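Local coordinates for TRAP solute Binding Protein (Uncultured marine bacterium, PDB 5I7I), which binds aromatic acids such as 3-hydroxybenzoate and probably delivers them to a TRAP-type membrane transporter, at residues 148-153 with 203-208. Numbering follows the deposited sequence.
Sequences KIHTKE and DGMVVP. With 3HB (3-hydroxybenzoic acid), chain C.
Strands 148-151 and 204-207 pair antiparallel inside the six-stranded mixed sheet of one lobe of this two-lobed TRAP solute-binding protein, from Lys148 against Val207 to Thr151 against Gly204. The pair illustrates how a buried sheet can carry a ligand pocket at the end of one of its inner strands: strand 204-207 runs out toward 3-hydroxybenzoate, where Val207 CG1 comes to 3.6 Å from the carboxylate atom O1' and the ring of Pro208 meets the hydroxyl O3. Four backbone hydrogen bonds join the strands, among them His150 N to Met205 O at 2.8 Å, and Val206 CA adds a C-H...O contact to Lys148 O. Ile149 and Val206 lie side by side on one face, CG1 to CG1, at 3.9 Å. On the face bearing Lys148, Met205 and Val207, His150 is the residue most covered by the partner segment. With CG anti to the carbonyl carbon (chi1 -48°), the ring turns an edge to strand 204-207, and its NE2-H reaches Val207 O at 2.8 Å with that oxygen almost exactly in the ring plane. Met205, bent at chi2, brings its methyl CE to 3.6 Å from His150 CB, while Val207 CG2 packs on CD2. The far nitrogen, ND1, is hydrogen-bonded to ND1 of His224 on the adjacent strand, so both ring nitrogens are engaged and the rotation of the ring is fixed. A leucine in place of His150 would probably leave Val207 O with a single donor across this pair and His224 ND1 without its mate. In the native pair Val207 O is gripped twice, by Lys148 N at 3.0 Å from one face of its carbonyl plane and by His150 NE2 from the opposite face.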
ATOM      1  N   LYS A 148      -7.641  -2.550   8.023  1.00  5.45           N
ATOM      2  CA  LYS A 148      -8.511  -2.710   9.174  1.00  5.30           C
ATOM      3  C   LYS A 148      -8.211  -1.598  10.174  1.00  4.66           C
ATOM      4  O   LYS A 148      -7.188  -0.897  10.098  1.00  5.89           O
ATOM      5  CB  LYS A 148      -8.328  -4.097   9.795  1.00  5.87           C
ATOM      6  CG  LYS A 148      -8.860  -5.264   8.946  1.00  7.80           C
ATOM      7  CD  LYS A 148      -7.897  -5.775   7.862  1.00  7.13           C
ATOM      8  CE  LYS A 148      -8.557  -6.805   6.977  1.00  7.33           C
ATOM      9  NZ  LYS A 148      -7.702  -7.209   5.827  1.00  7.40           N
ATOM     10  N   ILE A 149      -9.125  -1.445  11.134  1.00  6.41           N
ATOM     11  CA  ILE A 149      -9.066  -0.420  12.173  1.00  5.55           C
ATOM     12  C   ILE A 149      -8.588  -1.069  13.458  1.00  7.94           C
ATOM     13  O   ILE A 149      -9.182  -2.047  13.919  1.00  7.72           O
ATOM     14  CB  ILE A 149     -10.450   0.225  12.374  1.00  6.44           C
ATOM     15  CG1 ILE A 149     -10.911   0.915  11.102  1.00  7.17           C
ATOM     16  CG2 ILE A 149     -10.437   1.203  13.524  1.00  9.40           C
ATOM     17  CD1 ILE A 149     -12.385   1.276  11.083  1.00  8.47           C
ATOM     18  N   HIS A 150      -7.562  -0.490  14.067  1.00  6.27           N
ATOM     19  CA  HIS A 150      -6.947  -1.057  15.256  1.00  6.50           C
ATOM     20  C   HIS A 150      -6.904  -0.016  16.360  1.00  8.02           C
ATOM     21  O   HIS A 150      -6.490   1.129  16.136  1.00  7.18           O
ATOM     22  CB  HIS A 150      -5.543  -1.540  14.923  1.00  7.08           C
ATOM     23  CG  HIS A 150      -5.508  -2.363  13.678  1.00  6.36           C
ATOM     24  ND1 HIS A 150      -5.845  -3.696  13.654  1.00  6.50           N
ATOM     25  CD2 HIS A 150      -5.226  -2.024  12.403  1.00  6.24           C
ATOM     26  CE1 HIS A 150      -5.756  -4.146  12.417  1.00  6.37           C
ATOM     27  NE2 HIS A 150      -5.393  -3.146  11.639  1.00  6.01           N
ATOM     28  N   THR A 151      -7.325  -0.426  17.542  1.00  6.26           N
ATOM     29  CA  THR A 151      -7.283   0.395  18.736  1.00  6.73           C
ATOM     30  C   THR A 151      -6.733  -0.434  19.889  1.00  7.08           C
ATOM     31  O   THR A 151      -6.718  -1.667  19.848  1.00  8.51           O
ATOM     32  CB  THR A 151      -8.669   0.919  19.071  1.00  8.63           C
ATOM     33  OG1 THR A 151      -9.558  -0.191  19.093  1.00  8.90           O
ATOM     34  CG2 THR A 151      -9.126   1.885  18.000  1.00  8.53           C
ATOM     35  N   LYS A 152      -6.296   0.245  20.940  1.00  8.03           N
ATOM     36  CA  LYS A 152      -5.691  -0.463  22.057  1.00  8.92           C
ATOM     37  C   LYS A 152      -6.683  -1.441  22.682  1.00 10.54           C
ATOM     38  O   LYS A 152      -6.358  -2.619  22.895  1.00 11.63           O
ATOM     39  CB  LYS A 152      -5.141   0.542  23.080  1.00 10.12           C
ATOM     40  CG  LYS A 152      -3.924   1.320  22.564  1.00 10.80           C
ATOM     41  CD  LYS A 152      -3.345   2.212  23.637  1.00 14.24           C
ATOM     42  CE  LYS A 152      -2.097   2.898  23.143  1.00 16.67           C
ATOM     43  NZ  LYS A 152      -1.395   3.577  24.263  1.00 17.56           N
ATOM     44  N   GLU A 153      -7.897  -0.976  22.979  1.00 12.32           N
ATOM     45  CA  GLU A 153      -8.877  -1.819  23.658  1.00 14.40           C
ATOM     46  C   GLU A 153     -10.319  -1.546  23.244  1.00 12.12           C
ATOM     47  O   GLU A 153     -11.173  -2.428  23.388  1.00 13.48           O
ATOM     48  CB  GLU A 153      -8.752  -1.666  25.179  1.00 21.11           C
ATOM     49  CG  GLU A 153      -8.942  -0.235  25.675  1.00 30.15           C
ATOM     50  CD  GLU A 153      -8.710  -0.089  27.173  1.00 53.17           C
ATOM     51  OE1 GLU A 153      -8.489  -1.121  27.846  1.00 58.19           O
ATOM     52  OE2 GLU A 153      -8.746   1.057  27.678  1.00 56.33           O
ATOM     53  N   ASP A 203      -4.024   6.772  19.452  1.00 10.69           N
ATOM     54  CA  ASP A 203      -4.846   5.768  20.101  1.00 12.02           C
ATOM     55  C   ASP A 203      -5.040   4.523  19.244  1.00  8.98           C
ATOM     56  O   ASP A 203      -5.572   3.514  19.727  1.00 12.86           O
ATOM     57  CB  ASP A 203      -6.212   6.390  20.420  1.00 11.08           C
ATOM     58  CG  ASP A 203      -6.101   7.674  21.267  1.00  9.98           C
ATOM     59  OD1 ASP A 203      -5.492   7.624  22.355  1.00 17.98           O
ATOM     60  OD2 ASP A 203      -6.601   8.749  20.847  1.00 12.75           O
ATOM     61  N   GLY A 204      -4.643   4.569  17.982  1.00  8.47           N
ATOM     62  CA  GLY A 204      -4.864   3.460  17.091  1.00  7.40           C
ATOM     63  C   GLY A 204      -4.424   3.850  15.700  1.00  9.31           C
ATOM     64  O   GLY A 204      -3.804   4.894  15.498  1.00  9.65           O
ATOM     65  N   MET A 205      -4.759   2.997  14.747  1.00  7.70           N
ATOM     66  CA  MET A 205      -4.262   3.169  13.390  1.00  7.66           C
ATOM     67  C   MET A 205      -5.092   2.321  12.450  1.00  8.89           C
ATOM     68  O   MET A 205      -5.777   1.375  12.861  1.00  7.22           O
ATOM     69  CB  MET A 205      -2.791   2.767  13.234  1.00  7.43           C
ATOM     70  CG  MET A 205      -2.518   1.275  13.394  1.00  8.36           C
ATOM     71  SD  MET A 205      -2.500   0.729  15.087  1.00  9.52           S
ATOM     72  CE  MET A 205      -2.005  -0.975  14.816  1.00 12.11           C
ATOM     73  N   VAL A 206      -4.957   2.631  11.168  1.00  6.38           N
ATOM     74  CA  VAL A 206      -5.345   1.708  10.113  1.00  6.02           C
ATOM     75  C   VAL A 206      -4.098   1.114   9.475  1.00  6.14           C
ATOM     76  O   VAL A 206      -3.111   1.821   9.222  1.00  6.60           O
ATOM     77  CB  VAL A 206      -6.296   2.313   9.063  1.00  6.29           C
ATOM     78  CG1 VAL A 206      -7.633   2.587   9.669  1.00  7.03           C
ATOM     79  CG2 VAL A 206      -5.705   3.531   8.428  1.00  6.82           C
ATOM     80  N   VAL A 207      -4.135  -0.204   9.290  1.00  5.14           N
ATOM     81  CA  VAL A 207      -3.185  -0.996   8.512  1.00  5.99           C
ATOM     82  C   VAL A 207      -3.885  -2.298   8.172  1.00  4.27           C
ATOM     83  O   VAL A 207      -4.791  -2.725   8.900  1.00  5.95           O
ATOM     84  CB  VAL A 207      -1.899  -1.366   9.280  1.00  6.61           C
ATOM     85  CG1 VAL A 207      -0.862  -0.263   9.215  1.00  7.04           C
ATOM     86  CG2 VAL A 207      -2.181  -1.727  10.730  1.00  6.76           C
ATOM     87  N   PRO A 208      -3.466  -2.992   7.129  1.00  5.54           N
ATOM     88  CA  PRO A 208      -3.873  -4.386   6.968  1.00  5.53           C
ATOM     89  C   PRO A 208      -3.196  -5.234   8.034  1.00  5.31           C
ATOM     90  O   PRO A 208      -2.287  -4.796   8.732  1.00  7.00           O
ATOM     91  CB  PRO A 208      -3.372  -4.737   5.566  1.00  5.60           C
ATOM     92  CG  PRO A 208      -2.122  -3.904   5.441  1.00  7.33           C
ATOM     93  CD  PRO A 208      -2.396  -2.617   6.178  1.00  6.14           C
TER
HETATM   94  C1' 3HB C 401       1.299   1.406   5.789  1.00  6.71           C
HETATM   95  O1' 3HB C 401       0.123   1.445   6.235  1.00  6.21           O
HETATM   96  O2' 3HB C 401       2.020   2.436   5.818  1.00  6.74           O
HETATM   97  C1  3HB C 401       1.887   0.099   5.274  1.00  5.35           C
HETATM   98  C2  3HB C 401       1.049  -0.999   5.094  1.00  6.65           C
HETATM   99  C3  3HB C 401       1.561  -2.189   4.638  1.00  6.31           C
HETATM  100  C4  3HB C 401       2.901  -2.312   4.384  1.00  5.94           C
HETATM  101  C5  3HB C 401       3.741  -1.215   4.558  1.00  6.92           C
HETATM  102  C6  3HB C 401       3.241  -0.010   5.007  1.00  6.66           C
HETATM  103  O3  3HB C 401       0.715  -3.261   4.465  1.00  7.59           O
HETATM  104  O   HOH W   1      -6.805   3.198  21.937  1.00 16.36           O